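Local coordinates for protein mannitol dehydrogenase (Pseudomonas fluorescens, PDB 1LJ8) that probably catalyses the NAD-dependent interconversion of mannitol and fructose, as a long-chain dehydrogenase with mannitol 2-dehydrogenase activity, at residues D190-N195 / E292-I296; G297-S302 / Y334-T340. The contacts are given in a common frame with arbitrary orientation. Numbering follows the deposited sequence.

Contact 1. Residues D190-N195 / E292-I296; sequences DNLPHN and EEMKI. With NAD (nicotinamide-adenine-dinucleotide), chain B.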
ATOM      1  N   ASP A 190      -2.697   3.922   3.373  1.00 11.19           N
ATOM      2  CA  ASP A 190      -2.754   2.599   2.744  1.00 11.49           C
ATOM      3  C   ASP A 190      -3.868   2.481   1.699  1.00 11.62           C
ATOM      4  O   ASP A 190      -4.815   3.267   1.688  1.00 11.62           O
ATOM      5  CB  ASP A 190      -2.945   1.499   3.816  1.00 10.93           C
ATOM      6  CG  ASP A 190      -1.654   1.249   4.622  1.00 10.16           C
ATOM      7  OD1 ASP A 190      -0.670   0.796   3.973  1.00 11.44           O
ATOM      8  OD2 ASP A 190      -1.644   1.474   5.886  1.00 12.44           O
ATOM      9  N   ASN A 191      -3.747   1.465   0.852  1.00 12.16           N
ATOM     10  CA  ASN A 191      -4.705   1.234  -0.222  1.00 11.97           C
ATOM     11  C   ASN A 191      -5.962   0.514   0.247  1.00 12.72           C
ATOM     12  O   ASN A 191      -6.090  -0.690   0.024  1.00 12.60           O
ATOM     13  CB  ASN A 191      -4.033   0.377  -1.293  1.00 13.06           C
ATOM     14  CG  ASN A 191      -2.985   1.127  -2.077  1.00 11.97           C
ATOM     15  OD1 ASN A 191      -3.073   2.354  -2.271  1.00 13.73           O
ATOM     16  ND2 ASN A 191      -2.033   0.378  -2.628  1.00 13.41           N
ATOM     17  N   LEU A 192      -6.889   1.246   0.844  1.00 12.81           N
ATOM     18  CA  LEU A 192      -8.170   0.672   1.281  1.00 14.11           C
ATOM     19  C   LEU A 192      -9.164   1.665   0.706  1.00 14.65           C
ATOM     20  O   LEU A 192      -8.911   2.862   0.732  1.00 14.01           O
ATOM     21  CB  LEU A 192      -8.315   0.653   2.818  1.00 15.15           C
ATOM     22  CG  LEU A 192      -7.587  -0.551   3.454  1.00 16.57           C
ATOM     23  CD1 LEU A 192      -6.093  -0.212   3.651  1.00 19.74           C
ATOM     24  CD2 LEU A 192      -8.233  -0.875   4.832  1.00 19.20           C
ATOM     25  N   PRO A 193     -10.310   1.189   0.223  1.00 15.40           N
ATOM     26  CA  PRO A 193     -11.291   2.123  -0.348  1.00 15.69           C
ATOM     27  C   PRO A 193     -11.622   3.348   0.540  1.00 15.65           C
ATOM     28  O   PRO A 193     -11.666   4.501   0.067  1.00 16.74           O
ATOM     29  CB  PRO A 193     -12.491   1.214  -0.585  1.00 15.17           C
ATOM     30  CG  PRO A 193     -11.856  -0.080  -1.004  1.00 16.58           C
ATOM     31  CD  PRO A 193     -10.689  -0.218  -0.035  1.00 14.86           C
ATOM     32  N   HIS A 194     -11.937   3.098   1.806  1.00 14.17           N
ATOM     33  CA  HIS A 194     -12.223   4.183   2.735  1.00 13.30           C
ATOM     34  C   HIS A 194     -11.167   3.998   3.845  1.00 13.23           C
ATOM     35  O   HIS A 194     -11.491   3.570   4.952  1.00 13.40           O
ATOM     36  CB  HIS A 194     -13.632   4.033   3.351  1.00 15.75           C
ATOM     37  CG  HIS A 194     -14.752   4.097   2.344  1.00 18.84           C
ATOM     38  ND1 HIS A 194     -16.074   3.884   2.695  1.00 19.65           N
ATOM     39  CD2 HIS A 194     -14.739   4.258   0.994  1.00 18.42           C
ATOM     40  CE1 HIS A 194     -16.823   3.892   1.599  1.00 21.64           C
ATOM     41  NE2 HIS A 194     -16.040   4.116   0.554  1.00 16.82           N
ATOM     42  N   ASN A 195      -9.919   4.351   3.555  1.00 13.61           N
ATOM     43  CA  ASN A 195      -8.857   4.105   4.540  1.00 13.82           C
ATOM     44  C   ASN A 195      -9.013   4.803   5.885  1.00 13.71           C
ATOM     45  O   ASN A 195      -8.702   4.196   6.934  1.00 14.41           O
ATOM     46  CB  ASN A 195      -7.480   4.352   3.931  1.00 13.51           C
ATOM     47  CG  ASN A 195      -7.380   5.659   3.169  1.00 15.59           C
ATOM     48  OD1 ASN A 195      -8.084   6.638   3.444  1.00 14.72           O
ATOM     49  ND2 ASN A 195      -6.462   5.687   2.197  1.00 17.23           N
ATOM     50  N   GLU A 292     -10.870   7.527  -4.151  1.00 15.02           N
ATOM     51  CA  GLU A 292     -10.091   6.371  -3.660  1.00 15.38           C
ATOM     52  C   GLU A 292     -10.759   5.078  -4.161  1.00 12.83           C
ATOM     53  O   GLU A 292     -10.074   4.116  -4.516  1.00 13.86           O
ATOM     54  CB  GLU A 292      -9.991   6.381  -2.120  1.00 15.45           C
ATOM     55  CG  GLU A 292      -9.104   5.221  -1.536  1.00 18.94           C
ATOM     56  CD  GLU A 292      -7.620   5.193  -2.022  1.00 21.89           C
ATOM     57  OE1 GLU A 292      -6.829   4.360  -1.488  1.00 23.26           O
ATOM     58  OE2 GLU A 292      -7.212   5.980  -2.910  1.00 20.91           O
ATOM     59  N   GLU A 293     -12.095   5.033  -4.203  1.00 14.55           N
ATOM     60  CA  GLU A 293     -12.778   3.818  -4.711  1.00 13.15           C
ATOM     61  C   GLU A 293     -12.358   3.572  -6.158  1.00 14.02           C
ATOM     62  O   GLU A 293     -12.109   2.419  -6.571  1.00 13.85           O
ATOM     63  CB  GLU A 293     -14.317   3.981  -4.649  1.00 14.87           C
ATOM     64  CG  GLU A 293     -14.861   3.837  -3.241  1.00 13.62           C
ATOM     65  CD  GLU A 293     -16.281   4.382  -3.076  1.00 17.78           C
ATOM     66  OE1 GLU A 293     -16.924   4.692  -4.109  1.00 17.20           O
ATOM     67  OE2 GLU A 293     -16.731   4.496  -1.902  1.00 19.01           O
HETATM   68  N   MSE A 294     -12.323   4.657  -6.921  1.00 13.34           N
HETATM   69  CA  MSE A 294     -11.922   4.634  -8.323  1.00 12.97           C
HETATM   70  C   MSE A 294     -10.496   4.114  -8.538  1.00 12.73           C
HETATM   71  O   MSE A 294     -10.224   3.244  -9.394  1.00 13.00           O
HETATM   72  CB  MSE A 294     -11.979   6.049  -8.915  1.00 17.64           C
HETATM   73  CG  MSE A 294     -11.455   6.123 -10.324  1.00 19.61           C
HETATM   74 SE   MSE A 294     -11.074   8.024 -10.828  1.00 28.40          SE
HETATM   75  CE  MSE A 294      -9.413   8.287  -9.862  1.00 27.96           C
ATOM     76  N   LYS A 295      -9.565   4.657  -7.771  1.00 10.81           N
ATOM     77  CA  LYS A 295      -8.179   4.232  -7.935  1.00 13.01           C
ATOM     78  C   LYS A 295      -7.983   2.790  -7.501  1.00 11.28           C
ATOM     79  O   LYS A 295      -7.288   2.002  -8.164  1.00 12.50           O
ATOM     80  CB  LYS A 295      -7.283   5.151  -7.110  1.00 14.53           C
ATOM     81  CG  LYS A 295      -5.813   4.736  -7.230  1.00 17.05           C
ATOM     82  CD  LYS A 295      -5.244   4.430  -5.915  1.00 19.12           C
ATOM     83  CE  LYS A 295      -3.745   4.099  -6.028  1.00 18.32           C
ATOM     84  NZ  LYS A 295      -3.419   2.981  -5.066  1.00 14.20           N
ATOM     85  N   ILE A 296      -8.577   2.425  -6.370  1.00 11.46           N
ATOM     86  CA  ILE A 296      -8.431   1.047  -5.887  1.00 12.08           C
ATOM     87  C   ILE A 296      -9.070   0.060  -6.899  1.00 13.01           C
ATOM     88  O   ILE A 296      -8.488  -0.986  -7.241  1.00 12.55           O
ATOM     89  CB  ILE A 296      -9.118   0.855  -4.513  1.00 12.94           C
ATOM     90  CG1 ILE A 296      -8.388   1.684  -3.418  1.00 14.40           C
ATOM     91  CG2 ILE A 296      -9.118  -0.645  -4.152  1.00 14.52           C
ATOM     92  CD1 ILE A 296      -7.005   1.163  -3.107  1.00 17.23           C
TER
HETATM   93  PA  NAD B1500       7.273  -1.926   1.940  1.00 13.45           P
HETATM   94  O1A NAD B1500       7.310  -3.364   1.877  1.00 14.98           O
HETATM   95  O2A NAD B1500       8.391  -1.060   1.469  1.00 12.44           O
HETATM   96  O5B NAD B1500       7.008  -1.447   3.440  1.00 14.96           O
HETATM   97  C5B NAD B1500       5.861  -1.975   4.176  1.00 16.33           C
HETATM   98  C4B NAD B1500       6.112  -1.357   5.566  1.00 17.10           C
HETATM   99  O4B NAD B1500       4.971  -1.772   6.426  1.00 17.37           O
HETATM  100  C3B NAD B1500       7.343  -1.922   6.360  1.00 16.09           C
HETATM  101  O3B NAD B1500       7.863  -0.822   7.128  1.00 16.04           O
HETATM  102  C2B NAD B1500       6.721  -3.031   7.221  1.00 18.74           C
HETATM  103  O2B NAD B1500       7.501  -3.354   8.365  1.00 20.22           O
HETATM  104  C1B NAD B1500       5.419  -2.372   7.635  1.00 16.89           C
HETATM  105  N9A NAD B1500       4.392  -3.262   8.077  1.00 16.81           N
HETATM  106  C8A NAD B1500       3.889  -4.423   7.525  1.00 16.37           C
HETATM  107  N7A NAD B1500       2.904  -4.930   8.230  1.00 16.65           N
HETATM  108  C5A NAD B1500       2.762  -4.051   9.293  1.00 16.72           C
HETATM  109  C6A NAD B1500       1.849  -4.085  10.353  1.00 15.10           C
HETATM  110  N6A NAD B1500       0.897  -5.001  10.535  1.00 17.97           N
HETATM  111  N1A NAD B1500       1.930  -3.081  11.308  1.00 15.92           N
HETATM  112  C2A NAD B1500       2.878  -2.065  11.214  1.00 17.07           C
HETATM  113  N3A NAD B1500       3.781  -1.998  10.159  1.00 18.60           N
HETATM  114  C4A NAD B1500       3.675  -3.031   9.223  1.00 17.29           C
HETATM  115  O3  NAD B1500       5.931  -1.505   1.204  1.00 12.18           O
HETATM  116  PN  NAD B1500       5.507  -0.146   0.457  1.00 12.57           P
HETATM  117  O1N NAD B1500       5.806  -0.276  -0.972  1.00 13.89           O
HETATM  118  O2N NAD B1500       6.127   0.963   1.187  1.00 13.14           O
HETATM  119  O5D NAD B1500       3.935  -0.168   0.583  1.00 11.96           O
HETATM  120  C5D NAD B1500       3.383  -0.030   1.885  1.00 11.80           C
HETATM  121  C4D NAD B1500       1.971   0.308   1.683  1.00 12.93           C
HETATM  122  O4D NAD B1500       1.751   1.631   1.151  1.00 12.22           O
HETATM  123  C3D NAD B1500       1.093  -0.647   0.796  1.00 13.01           C
HETATM  124  O3D NAD B1500       0.743  -1.848   1.474  1.00 11.71           O
HETATM  125  C2D NAD B1500      -0.056   0.240   0.361  1.00 11.01           C
HETATM  126  O2D NAD B1500      -1.124   0.203   1.298  1.00 10.34           O
HETATM  127  C1D NAD B1500       0.595   1.643   0.268  1.00 12.25           C
HETATM  128  N1N NAD B1500       0.978   2.049  -1.098  1.00 11.57           N
HETATM  129  C2N NAD B1500       2.084   1.550  -1.810  1.00 10.99           C
HETATM  130  C3N NAD B1500       2.250   1.961  -3.108  1.00 13.12           C
HETATM  131  C7N NAD B1500       3.435   1.395  -3.913  1.00 13.05           C
HETATM  132  O7N NAD B1500       3.443   1.619  -5.133  1.00 10.18           O
HETATM  133  N7N NAD B1500       4.352   0.641  -3.345  1.00 10.98           N
HETATM  134  C4N NAD B1500       1.288   2.882  -3.749  1.00 13.42           C
HETATM  135  C5N NAD B1500       0.202   3.386  -2.970  1.00 12.27           C
HETATM  136  C6N NAD B1500       0.021   2.976  -1.618  1.00 10.18           C
HETATM  137  O   HOH W   1      -4.503   4.638  -2.616  1.00 20.92           O
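Two direct hydrogen bonds join loop 190-195 to helical segment 292-296. Lys-295 NZ donates to Asn-191 OD1 over 2.9 Å, and at the far end His-194 NE2 donates to Glu-293 OE2 over 2.6 Å, nearly linearly and in the ring plane. Water 1 bridges the segments, 2.7 Å from Asn-191 OD1 and 2.6 Å from Glu-292 OE1. Between them, Ile-296 CD1 lies 3.6 Å from Asn-191 CB, Ile-296 CG2 4.2 Å from Pro-193 CG, and Glu-292 CG 3.1 Å from Pro-193 O. The loop holds its shape through an inverse gamma turn centred on Asn-191 and a hydrogen bond from Asn-195 ND2 to Asp-190 O (3.0 Å); Asn-195 OD1 accepts from Ala-227 N. Its first two residues bind the cofactor: NAD O2D donates to Asp-190 OD1 (2.8 Å) and accepts from Asn-191 N (2.9 Å). Asp-190 is also held by Tyr-136, and Lys-295 by Asn-300. The loop, linking Rossmann strand 185-188 to helix 195-210, thus meets C-terminal-domain helix 289-313, with strand 227-230 and helix 378-385 alongside.

Contact 2. Residues G297-S302 / Y334-T340; sequences GLLNGS and YMDLDVT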
ATOM      1  N   GLY A 297     -10.260   0.393  -7.396  1.00 11.96           N
ATOM      2  CA  GLY A 297     -10.942  -0.521  -8.318  1.00 11.95           C
ATOM      3  C   GLY A 297     -10.259  -0.713  -9.656  1.00 11.55           C
ATOM      4  O   GLY A 297     -10.158  -1.828 -10.195  1.00 12.48           O
ATOM      5  N   LEU A 298      -9.792   0.394 -10.204  1.00 11.44           N
ATOM      6  CA  LEU A 298      -9.147   0.397 -11.507  1.00 12.30           C
ATOM      7  C   LEU A 298      -7.649   0.164 -11.483  1.00 12.53           C
ATOM      8  O   LEU A 298      -7.158  -0.679 -12.228  1.00 12.92           O
ATOM      9  CB  LEU A 298      -9.442   1.743 -12.235  1.00 11.47           C
ATOM     10  CG  LEU A 298     -10.932   1.960 -12.584  1.00 12.22           C
ATOM     11  CD1 LEU A 298     -11.091   3.426 -13.164  1.00 13.01           C
ATOM     12  CD2 LEU A 298     -11.391   0.892 -13.619  1.00 12.81           C
ATOM     13  N   LEU A 299      -6.910   0.902 -10.659  1.00 11.52           N
ATOM     14  CA  LEU A 299      -5.450   0.720 -10.686  1.00  9.65           C
ATOM     15  C   LEU A 299      -5.065  -0.546  -9.939  1.00 10.71           C
ATOM     16  O   LEU A 299      -4.476  -1.469 -10.519  1.00 10.69           O
ATOM     17  CB  LEU A 299      -4.738   1.948 -10.083  1.00 11.00           C
ATOM     18  CG  LEU A 299      -3.220   2.037 -10.316  1.00 13.04           C
ATOM     19  CD1 LEU A 299      -2.762   3.502 -10.039  1.00 12.62           C
ATOM     20  CD2 LEU A 299      -2.472   1.045  -9.352  1.00 14.26           C
ATOM     21  N   ASN A 300      -5.435  -0.642  -8.659  1.00 11.73           N
ATOM     22  CA  ASN A 300      -5.035  -1.849  -7.928  1.00 11.22           C
ATOM     23  C   ASN A 300      -5.736  -3.094  -8.431  1.00 10.27           C
ATOM     24  O   ASN A 300      -5.152  -4.165  -8.455  1.00 10.61           O
ATOM     25  CB  ASN A 300      -5.250  -1.621  -6.429  1.00 11.35           C
ATOM     26  CG  ASN A 300      -4.406  -0.442  -5.921  1.00 12.09           C
ATOM     27  OD1 ASN A 300      -4.899   0.678  -5.757  1.00 12.71           O
ATOM     28  ND2 ASN A 300      -3.122  -0.686  -5.693  1.00 13.21           N
ATOM     29  N   GLY A 301      -7.008  -2.966  -8.811  1.00 10.17           N
ATOM     30  CA  GLY A 301      -7.704  -4.098  -9.363  1.00 10.50           C
ATOM     31  C   GLY A 301      -6.987  -4.578 -10.621  1.00 10.72           C
ATOM     32  O   GLY A 301      -6.831  -5.782 -10.801  1.00 10.92           O
ATOM     33  N   SER A 302      -6.563  -3.662 -11.508  1.00 11.95           N
ATOM     34  CA  SER A 302      -5.868  -4.089 -12.729  1.00 11.43           C
ATOM     35  C   SER A 302      -4.516  -4.716 -12.392  1.00 12.02           C
ATOM     36  O   SER A 302      -4.102  -5.702 -13.035  1.00 13.27           O
ATOM     37  CB  SER A 302      -5.663  -2.882 -13.675  1.00 12.16           C
ATOM     38  OG  SER A 302      -6.914  -2.544 -14.244  1.00 13.72           O
ATOM     39  N   TYR A 334     -11.416  -5.768 -18.352  1.00 14.03           N
ATOM     40  CA  TYR A 334     -11.736  -5.794 -16.933  1.00 14.64           C
ATOM     41  C   TYR A 334     -12.131  -4.391 -16.448  1.00 12.65           C
ATOM     42  O   TYR A 334     -13.178  -4.221 -15.765  1.00 13.58           O
ATOM     43  CB  TYR A 334     -10.525  -6.331 -16.127  1.00 13.44           C
ATOM     44  CG  TYR A 334     -10.741  -6.331 -14.639  1.00 13.78           C
ATOM     45  CD1 TYR A 334     -11.545  -7.297 -14.036  1.00 12.53           C
ATOM     46  CD2 TYR A 334     -10.133  -5.372 -13.821  1.00 11.39           C
ATOM     47  CE1 TYR A 334     -11.754  -7.314 -12.671  1.00 13.93           C
ATOM     48  CE2 TYR A 334     -10.319  -5.405 -12.414  1.00 10.45           C
ATOM     49  CZ  TYR A 334     -11.137  -6.384 -11.864  1.00 12.43           C
ATOM     50  OH  TYR A 334     -11.386  -6.471 -10.511  1.00 12.35           O
HETATM   51  N   MSE A 335     -11.330  -3.370 -16.796  1.00 14.33           N
HETATM   52  CA  MSE A 335     -11.617  -1.981 -16.370  1.00 12.89           C
HETATM   53  C   MSE A 335     -12.936  -1.460 -16.990  1.00 15.39           C
HETATM   54  O   MSE A 335     -13.784  -0.887 -16.299  1.00 13.97           O
HETATM   55  CB  MSE A 335     -10.499  -1.017 -16.802  1.00 15.19           C
HETATM   56  CG  MSE A 335      -9.222  -1.215 -16.030  1.00 12.03           C
HETATM   57 SE   MSE A 335      -8.014   0.297 -16.282  1.00 23.79          SE
HETATM   58  CE  MSE A 335      -7.776   0.214 -18.208  1.00 16.81           C
ATOM     59  N   ASP A 336     -13.087  -1.659 -18.294  1.00 15.88           N
ATOM     60  CA  ASP A 336     -14.268  -1.128 -18.979  1.00 16.45           C
ATOM     61  C   ASP A 336     -15.576  -1.837 -18.715  1.00 16.59           C
ATOM     62  O   ASP A 336     -16.607  -1.184 -18.526  1.00 16.90           O
ATOM     63  CB  ASP A 336     -14.076  -1.121 -20.509  1.00 17.57           C
ATOM     64  CG  ASP A 336     -12.968  -0.204 -20.969  1.00 21.17           C
ATOM     65  OD1 ASP A 336     -12.584   0.742 -20.257  1.00 21.07           O
ATOM     66  OD2 ASP A 336     -12.453  -0.424 -22.083  1.00 23.15           O
ATOM     67  N   LEU A 337     -15.547  -3.169 -18.679  1.00 15.90           N
ATOM     68  CA  LEU A 337     -16.798  -3.916 -18.534  1.00 15.91           C
ATOM     69  C   LEU A 337     -17.160  -4.351 -17.131  1.00 17.10           C
ATOM     70  O   LEU A 337     -18.341  -4.474 -16.792  1.00 17.36           O
ATOM     71  CB  LEU A 337     -16.752  -5.158 -19.406  1.00 17.22           C
ATOM     72  CG  LEU A 337     -16.382  -4.913 -20.877  1.00 18.22           C
ATOM     73  CD1 LEU A 337     -16.148  -6.252 -21.562  1.00 21.18           C
ATOM     74  CD2 LEU A 337     -17.518  -4.124 -21.561  1.00 21.53           C
ATOM     75  N   ASP A 338     -16.144  -4.568 -16.292  1.00 15.27           N
ATOM     76  CA  ASP A 338     -16.436  -5.064 -14.950  1.00 14.26           C
ATOM     77  C   ASP A 338     -16.407  -4.009 -13.871  1.00 14.58           C
ATOM     78  O   ASP A 338     -17.330  -3.946 -13.056  1.00 15.92           O
ATOM     79  CB  ASP A 338     -15.473  -6.227 -14.588  1.00 16.56           C
ATOM     80  CG  ASP A 338     -15.560  -7.402 -15.589  1.00 20.89           C
ATOM     81  OD1 ASP A 338     -16.676  -7.612 -16.139  1.00 21.07           O
ATOM     82  OD2 ASP A 338     -14.538  -8.115 -15.820  1.00 20.09           O
ATOM     83  N   VAL A 339     -15.375  -3.167 -13.877  1.00 13.06           N
ATOM     84  CA  VAL A 339     -15.256  -2.157 -12.826  1.00 12.89           C
ATOM     85  C   VAL A 339     -15.993  -0.845 -13.083  1.00 14.62           C
ATOM     86  O   VAL A 339     -16.709  -0.363 -12.220  1.00 14.80           O
ATOM     87  CB  VAL A 339     -13.715  -1.828 -12.557  1.00 14.21           C
ATOM     88  CG1 VAL A 339     -13.584  -0.729 -11.467  1.00 14.31           C
ATOM     89  CG2 VAL A 339     -12.964  -3.150 -12.156  1.00 13.43           C
ATOM     90  N   THR A 340     -15.805  -0.271 -14.269  1.00 14.95           N
ATOM     91  CA  THR A 340     -16.380   1.045 -14.559  1.00 15.80           C
ATOM     92  C   THR A 340     -17.845   1.236 -14.236  1.00 16.35           C
ATOM     93  O   THR A 340     -18.214   2.232 -13.589  1.00 15.60           O
ATOM     94  CB  THR A 340     -16.061   1.470 -16.046  1.00 18.03           C
ATOM     95  OG1 THR A 340     -14.642   1.670 -16.183  1.00 16.43           O
ATOM     96  CG2 THR A 340     -16.756   2.790 -16.386  1.00 17.94           C
TER
HETATM   97  O   HOH W   2     -11.252  -4.225  -9.128  1.00 13.31           O
HETATM   98  O   HOH W   3      -8.746  -7.630  -9.921  1.00 13.92           O
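Leu-298, in its m,t rotamer, sends CD2 against helix 334-339, 3.5 Å from Val-339 CG1 and 3.8 Å from CB of selenomethionine Met-335. Tyr-334 (chi1 t) brings its ring close to Gly-301, with CE2 3.9 Å from Gly-301 O; without a side chain at that glycine the ring can settle close to the backbone. The phenol then reaches two waters: Tyr-334 OH donates to water 2, which donates to Gly-297 O, while water 3 donates to Gly-301 O and, weakly, to Tyr-334 OH. Ser-302 and Thr-340 both adopt chi1 m and fold back on their own segments, Ser-302 OG onto Leu-298 O (2.8 Å) and Thr-340 OG1 onto Met-335 O (2.7 Å). No direct hydrogen bond crosses the contact. Both segments include a wider pi-type turn; in the second, Tyr-334 O accepts from Asp-338 N (3.0 Å) and Val-339 N (3.1 Å). The short axes pass 10.2 Å apart at 114°, joining C-terminal-domain helices 289-313 and 325-339, while helix 351-362 packs on Leu-298 and helix 387-396 on Tyr-334 and Val-339.

Helix 289-313 carries both contacts, whose centres lie 13 Å apart: segment 292-296 faces the Rossmann-domain loop of contact 1, and 297-302 follows directly to meet another C-terminal-domain helix in contact 2. Ile-296 O and Gly-301 N, 2.9 Å apart, probably form a wider i to i+5 hydrogen bond across the junction. A second probable bond, Lys-295 NZ to Asn-300 OD1 at 2.8 Å, gathers side chains of both segments beside the cofactor. Lys-295 NZ is 4.9 Å and Asn-300 ND2 6.0 Å from nicotinamide C4N of NAD, the carbon that exchanges hydride. Gly-301, about 13 Å from NAD, belongs to the packing behind this pocket.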